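Local coordinates for PpBBE-like 1 D396N (Physcomitrella patens subsp. patens, PDB 6EO5), which oxidises cellobiose in its parent form, with FAD as cofactor, as a moss member of the berberine bridge enzyme family, and is here a single-residue variant, at residues Thr223-Arg228 with Ala251-Ala256; Ala361-Asn366 with Thr409-Arg414. One frame throughout, in Å; residues are numbered along the deposited sequence.

Contact 1 (Thr223-Arg228 with Ala251-Ala256)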
loop_
_atom_site.group_PDB
_atom_site.type_symbol
_atom_site.label_atom_id
_atom_site.label_comp_id
_atom_site.label_asym_id
_atom_site.label_seq_id
_atom_site.Cartn_x
_atom_site.Cartn_y
_atom_site.Cartn_z
ATOM N N THR A 223 20.441 -1.399 -10.393
ATOM C CA THR A 223 20.178 -1.241 -11.816
ATOM C C THR A 223 18.677 -1.189 -12.072
ATOM O O THR A 223 17.924 -2.074 -11.644
ATOM C CB THR A 223 20.808 -2.379 -12.624
ATOM O OG1 THR A 223 22.210 -2.425 -12.354
ATOM C CG2 THR A 223 20.584 -2.165 -14.115
ATOM N N HIS A 224 18.253 -0.155 -12.779
ATOM C CA HIS A 224 16.862 0.053 -13.131
ATOM C C HIS A 224 16.674 -0.290 -14.604
ATOM O O HIS A 224 17.466 0.134 -15.448
ATOM C CB HIS A 224 16.464 1.505 -12.842
ATOM C CG HIS A 224 15.122 1.879 -13.381
ATOM N ND1 HIS A 224 14.964 2.622 -14.530
ATOM C CD2 HIS A 224 13.874 1.601 -12.936
ATOM C CE1 HIS A 224 13.674 2.788 -14.768
ATOM N NE2 HIS A 224 12.992 2.178 -13.816
ATOM N N PHE A 225 15.642 -1.067 -14.915
ATOM C CA PHE A 225 15.343 -1.392 -16.302
ATOM C C PHE A 225 13.862 -1.190 -16.578
ATOM O O PHE A 225 13.021 -1.332 -15.685
ATOM C CB PHE A 225 15.750 -2.825 -16.663
ATOM C CG PHE A 225 15.109 -3.890 -15.810
ATOM C CD1 PHE A 225 15.692 -4.275 -14.608
ATOM C CD2 PHE A 225 13.949 -4.539 -16.234
ATOM C CE1 PHE A 225 15.126 -5.274 -13.832
ATOM C CE2 PHE A 225 13.363 -5.540 -15.461
ATOM C CZ PHE A 225 13.955 -5.910 -14.258
ATOM N N LYS A 226 13.554 -0.847 -17.828
ATOM C CA LYS A 226 12.173 -0.721 -18.263
ATOM C C LYS A 226 12.123 -0.960 -19.764
ATOM O O LYS A 226 12.858 -0.321 -20.526
ATOM C CB LYS A 226 11.604 0.648 -17.893
ATOM C CG LYS A 226 10.148 0.866 -18.282
ATOM C CD LYS A 226 9.538 1.990 -17.453
ATOM C CE LYS A 226 8.148 2.367 -17.945
ATOM N NZ LYS A 226 7.474 3.312 -17.012
ATOM N N TYR A 227 11.286 -1.908 -20.177
ATOM C CA TYR A 227 11.085 -2.239 -21.583
ATOM C C TYR A 227 9.630 -1.951 -21.910
ATOM O O TYR A 227 8.728 -2.512 -21.278
ATOM C CB TYR A 227 11.445 -3.702 -21.869
ATOM C CG TYR A 227 12.792 -4.096 -21.306
ATOM C CD1 TYR A 227 13.973 -3.606 -21.861
ATOM C CD2 TYR A 227 12.891 -4.933 -20.204
ATOM C CE1 TYR A 227 15.206 -3.948 -21.341
ATOM C CE2 TYR A 227 14.127 -5.283 -19.677
ATOM C CZ TYR A 227 15.282 -4.785 -20.254
ATOM O OH TYR A 227 16.514 -5.127 -19.743
ATOM N N ARG A 228 9.407 -1.093 -22.905
ATOM C CA ARG A 228 8.118 -0.463 -23.146
ATOM C C ARG A 228 7.693 -0.667 -24.598
ATOM O O ARG A 228 8.536 -0.697 -25.499
ATOM C CB ARG A 228 8.224 1.033 -22.796
ATOM C CG ARG A 228 6.955 1.795 -22.893
ATOM C CD ARG A 228 7.058 3.120 -22.151
ATOM N NE ARG A 228 5.810 3.873 -22.315
ATOM C CZ ARG A 228 5.464 4.933 -21.589
ATOM N NH1 ARG A 228 6.269 5.375 -20.620
ATOM N NH2 ARG A 228 4.304 5.540 -21.830
ATOM N N ALA A 251 15.698 -13.458 -6.435
ATOM C CA ALA A 251 15.229 -12.484 -5.458
ATOM C C ALA A 251 15.864 -11.112 -5.617
ATOM O O ALA A 251 15.274 -10.126 -5.159
ATOM C CB ALA A 251 15.479 -12.991 -4.038
ATOM N N GLU A 252 17.046 -11.016 -6.242
ATOM C CA GLU A 252 17.682 -9.709 -6.412
ATOM C C GLU A 252 16.926 -8.800 -7.376
ATOM O O GLU A 252 17.294 -7.628 -7.500
ATOM C CB GLU A 252 19.133 -9.862 -6.890
ATOM C CG GLU A 252 20.099 -10.449 -5.872
ATOM C CD GLU A 252 19.832 -11.910 -5.577
ATOM O OE1 GLU A 252 19.388 -12.639 -6.491
ATOM O OE2 GLU A 252 20.051 -12.325 -4.421
ATOM N N ILE A 253 15.869 -9.291 -8.030
ATOM C CA ILE A 253 15.058 -8.508 -8.959
ATOM C C ILE A 253 13.625 -8.432 -8.438
ATOM O O ILE A 253 13.044 -9.446 -8.035
ATOM C CB ILE A 253 15.089 -9.112 -10.377
ATOM C CG1 ILE A 253 16.437 -8.832 -11.047
ATOM C CG2 ILE A 253 13.934 -8.591 -11.216
ATOM C CD1 ILE A 253 16.478 -9.187 -12.503
ATOM N N SER A 254 13.061 -7.233 -8.450
ATOM C CA SER A 254 11.638 -7.014 -8.233
ATOM C C SER A 254 11.105 -6.286 -9.456
ATOM O O SER A 254 11.654 -5.255 -9.850
ATOM C CB SER A 254 11.367 -6.186 -6.973
ATOM O OG SER A 254 11.649 -6.910 -5.789
ATOM N N ALA A 255 10.051 -6.817 -10.066
ATOM C CA ALA A 255 9.557 -6.256 -11.310
ATOM C C ALA A 255 8.045 -6.185 -11.267
ATOM O O ALA A 255 7.388 -6.878 -10.489
ATOM C CB ALA A 255 9.997 -7.074 -12.535
ATOM N N ALA A 256 7.505 -5.330 -12.124
ATOM C CA ALA A 256 6.073 -5.165 -12.290
ATOM C C ALA A 256 5.792 -5.004 -13.771
ATOM O O ALA A 256 6.574 -4.376 -14.489
ATOM C CB ALA A 256 5.538 -3.953 -11.519
#
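Phe225 reaches across to Ile253 and Ala255 with the far corner of its ring. The contact is wholly apolar, and CZ does the touching: it comes to 4.1 Å from CG2 of Ile253, which sits at the ring edge near the ring plane. The CB of Ala255 lies at 4.5 Å from the same CZ, in an oblique position. The side chains of Phe225 and Ile253 run roughly perpendicular, so Phe225 presents an end of its ring to a methyl branch rather than lying along it. The torsions fit this: with chi1 58°, Phe225 CG lies between its own N and C, and Ile253 turns the touching CG2 anti to its N. No hydrogen bond joins the segments, and the nearest CA atoms, those of Phe225 and Ala255, are 9.1 Å apart. That spacing fits strands that are next but one in a sheet, with strand 264-271 running antiparallel between them. Phe225 is hydrogen-bonded through its backbone to Gly269 of that middle strand. Leu278 also touches Phe225, and Leu281 of helix 279-288 touches Ile253, while Leu267 and Tyr271 of the middle strand meet Ala255 and Ile253 respectively. The contact therefore bridges strands 222-230 and 253-259 over strand 264-271, beside the start of helix 279-288.

Contact 2 (Ala361-Asn366 with Thr409-Arg414)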
loop_
_atom_site.group_PDB
_atom_site.type_symbol
_atom_site.label_atom_id
_atom_site.label_comp_id
_atom_site.label_asym_id
_atom_site.label_seq_id
_atom_site.Cartn_x
_atom_site.Cartn_y
_atom_site.Cartn_z
ATOM N N ALA A 361 -8.192 3.554 -18.097
ATOM C CA ALA A 361 -7.894 2.602 -17.032
ATOM C C ALA A 361 -6.437 2.152 -17.153
ATOM O O ALA A 361 -5.775 2.394 -18.167
ATOM C CB ALA A 361 -8.824 1.392 -17.094
ATOM N N TYR A 362 -5.933 1.481 -16.114
ATOM C CA TYR A 362 -4.619 0.855 -16.209
ATOM C C TYR A 362 -4.550 -0.371 -15.301
ATOM O O TYR A 362 -5.405 -0.585 -14.438
ATOM C CB TYR A 362 -3.498 1.851 -15.901
ATOM C CG TYR A 362 -3.531 2.461 -14.526
ATOM C CD1 TYR A 362 -2.860 1.871 -13.472
ATOM C CD2 TYR A 362 -4.195 3.651 -14.290
ATOM C CE1 TYR A 362 -2.879 2.441 -12.210
ATOM C CE2 TYR A 362 -4.219 4.228 -13.038
ATOM C CZ TYR A 362 -3.566 3.621 -11.996
ATOM O OH TYR A 362 -3.568 4.192 -10.732
ATOM N N PHE A 363 -3.517 -1.191 -15.532
ATOM C CA PHE A 363 -3.392 -2.525 -14.937
ATOM C C PHE A 363 -1.923 -2.839 -14.671
ATOM O O PHE A 363 -1.102 -2.800 -15.598
ATOM C CB PHE A 363 -4.020 -3.572 -15.860
ATOM C CG PHE A 363 -5.448 -3.264 -16.212
ATOM C CD1 PHE A 363 -5.750 -2.408 -17.270
ATOM C CD2 PHE A 363 -6.495 -3.788 -15.459
ATOM C CE1 PHE A 363 -7.074 -2.087 -17.576
ATOM C CE2 PHE A 363 -7.817 -3.478 -15.776
ATOM C CZ PHE A 363 -8.101 -2.630 -16.834
ATOM N N ILE A 364 -1.591 -3.156 -13.415
ATOM C CA ILE A 364 -0.212 -3.308 -12.957
ATOM C C ILE A 364 -0.089 -4.638 -12.220
ATOM O O ILE A 364 -0.926 -4.958 -11.370
ATOM C CB ILE A 364 0.205 -2.137 -12.043
ATOM C CG1 ILE A 364 0.061 -0.805 -12.773
ATOM C CG2 ILE A 364 1.634 -2.305 -11.481
ATOM C CD1 ILE A 364 0.400 0.371 -11.901
ATOM N N TYR A 365 0.975 -5.395 -12.517
ATOM C CA TYR A 365 1.148 -6.764 -12.028
ATOM C C TYR A 365 2.443 -6.832 -11.229
ATOM O O TYR A 365 3.528 -6.856 -11.817
ATOM C CB TYR A 365 1.179 -7.758 -13.190
ATOM C CG TYR A 365 0.007 -7.654 -14.153
ATOM C CD1 TYR A 365 -0.091 -6.600 -15.056
ATOM C CD2 TYR A 365 -0.990 -8.626 -14.180
ATOM C CE1 TYR A 365 -1.160 -6.510 -15.945
ATOM C CE2 TYR A 365 -2.058 -8.543 -15.072
ATOM C CZ TYR A 365 -2.137 -7.481 -15.950
ATOM O OH TYR A 365 -3.187 -7.389 -16.845
ATOM N N ASN A 366 2.342 -6.859 -9.900
ATOM C CA ASN A 366 3.522 -6.938 -9.038
ATOM C C ASN A 366 3.954 -8.387 -8.892
ATOM O O ASN A 366 3.152 -9.234 -8.493
ATOM C CB ASN A 366 3.235 -6.355 -7.660
ATOM C CG ASN A 366 3.001 -4.878 -7.697
ATOM O OD1 ASN A 366 3.368 -4.210 -8.660
ATOM N ND2 ASN A 366 2.391 -4.347 -6.640
ATOM N N THR A 409 -17.150 2.162 -13.313
ATOM C CA THR A 409 -17.254 1.211 -12.211
ATOM C C THR A 409 -17.714 -0.150 -12.708
ATOM O O THR A 409 -17.217 -1.186 -12.253
ATOM C CB THR A 409 -18.207 1.753 -11.142
ATOM O OG1 THR A 409 -17.680 2.973 -10.611
ATOM C CG2 THR A 409 -18.370 0.769 -10.014
ATOM N N SER A 410 -18.672 -0.167 -13.638
ATOM C CA SER A 410 -19.117 -1.426 -14.223
ATOM C C SER A 410 -18.019 -2.057 -15.060
ATOM O O SER A 410 -17.852 -3.280 -15.052
ATOM C CB SER A 410 -20.357 -1.187 -15.071
ATOM O OG SER A 410 -21.489 -1.151 -14.233
ATOM N N TYR A 411 -17.267 -1.235 -15.793
ATOM C CA TYR A 411 -16.181 -1.739 -16.623
ATOM C C TYR A 411 -15.146 -2.482 -15.788
ATOM O O TYR A 411 -14.788 -3.623 -16.098
ATOM C CB TYR A 411 -15.553 -0.578 -17.383
ATOM C CG TYR A 411 -14.197 -0.851 -17.965
ATOM C CD1 TYR A 411 -14.036 -1.738 -19.023
ATOM C CD2 TYR A 411 -13.072 -0.190 -17.481
ATOM C CE1 TYR A 411 -12.789 -1.976 -19.567
ATOM C CE2 TYR A 411 -11.823 -0.416 -18.018
ATOM C CZ TYR A 411 -11.689 -1.312 -19.059
ATOM O OH TYR A 411 -10.449 -1.541 -19.592
ATOM N N ILE A 412 -14.684 -1.873 -14.695
ATOM C CA ILE A 412 -13.616 -2.508 -13.932
ATOM C C ILE A 412 -14.136 -3.686 -13.111
ATOM O O ILE A 412 -13.358 -4.586 -12.756
ATOM C CB ILE A 412 -12.889 -1.470 -13.051
ATOM C CG1 ILE A 412 -11.473 -1.943 -12.758
ATOM C CG2 ILE A 412 -13.651 -1.202 -11.764
ATOM C CD1 ILE A 412 -10.506 -1.748 -13.917
ATOM N N THR A 413 -15.436 -3.721 -12.822
ATOM C CA THR A 413 -16.003 -4.863 -12.113
ATOM C C THR A 413 -16.252 -6.043 -13.050
ATOM O O THR A 413 -16.035 -7.201 -12.667
ATOM C CB THR A 413 -17.290 -4.440 -11.410
ATOM O OG1 THR A 413 -16.959 -3.472 -10.406
ATOM C CG2 THR A 413 -17.976 -5.633 -10.767
ATOM N N ARG A 414 -16.709 -5.773 -14.275
ATOM C CA ARG A 414 -16.732 -6.808 -15.303
ATOM C C ARG A 414 -15.350 -7.420 -15.480
ATOM O O ARG A 414 -15.199 -8.647 -15.540
ATOM C CB ARG A 414 -17.203 -6.221 -16.629
ATOM C CG ARG A 414 -18.672 -5.995 -16.764
ATOM C CD ARG A 414 -18.954 -5.523 -18.174
ATOM N NE ARG A 414 -18.627 -4.111 -18.397
ATOM C CZ ARG A 414 -19.541 -3.138 -18.465
ATOM N NH1 ARG A 414 -20.844 -3.440 -18.335
ATOM N NH2 ARG A 414 -19.158 -1.867 -18.670
#
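Ala361 and Phe363 meet Tyr411 and Ile412 where helix 405-420 packs on a face of the seven-stranded antiparallel sheet, consistent with the substrate domain of VAO-type flavoenzymes, an antiparallel sheet backed by helices. The axes of the two short segments, 361-366 and 409-414, are 10.9 Å apart at closest and 28° from parallel. Among the apolar contacts, the CB of Ala361 lies in the plane of the Tyr411 ring, at its edge, 3.6 Å from CE2. Phe363 and Ile412 lie alongside one another, pointing opposite ways, which brings CE2 of the phenyl ring to 3.7 Å from CD1 of the isoleucine in an oblique approach. Tyr415, one helical turn on from Tyr411, also meets the Phe363 ring, their planes inclined at about 35°. Where the aromatic rings meet, Tyr411 OH stands at the phenyl edge, 3.8 Å from Phe363 CZ. With an alanine at Phe363, Ile412 CD1 would probably lose its ring neighbour and a gap would open beside the Tyr411 hydroxyl and Tyr415. Tyr411 is sent from the helix to the sheet by a chi1 of 163°, which sets its CG opposite its own N. Polar bonding lies outside this interface: the phenol hydroxyl is hydrogen-bonded to Met355 O. Within the helix, Thr409 O accepts both Thr413 N and, at 3.0 Å, Thr413 OG1, the two donors arriving from opposite faces of the carbonyl plane.

Followed from the N terminus, the chain runs through strand 222-230 and helix 235-246 before strand 253-259 closes contact 1; strand 264-271 then returns between the two. Contact 2 opens much later, at strand 361-367, and is closed by helix 405-420 after strand 391-398 has been added beside it. The two are in series, neither nested nor crossing, with centres about 23 Å apart. They join through one sheet, because strands 253-259 and 361-367 are antiparallel neighbours: Ala256 CB packs 3.5 Å from Tyr365 O. Contact 1 thus bridges strands within the sheet, whereas contact 2 fastens a helix onto it.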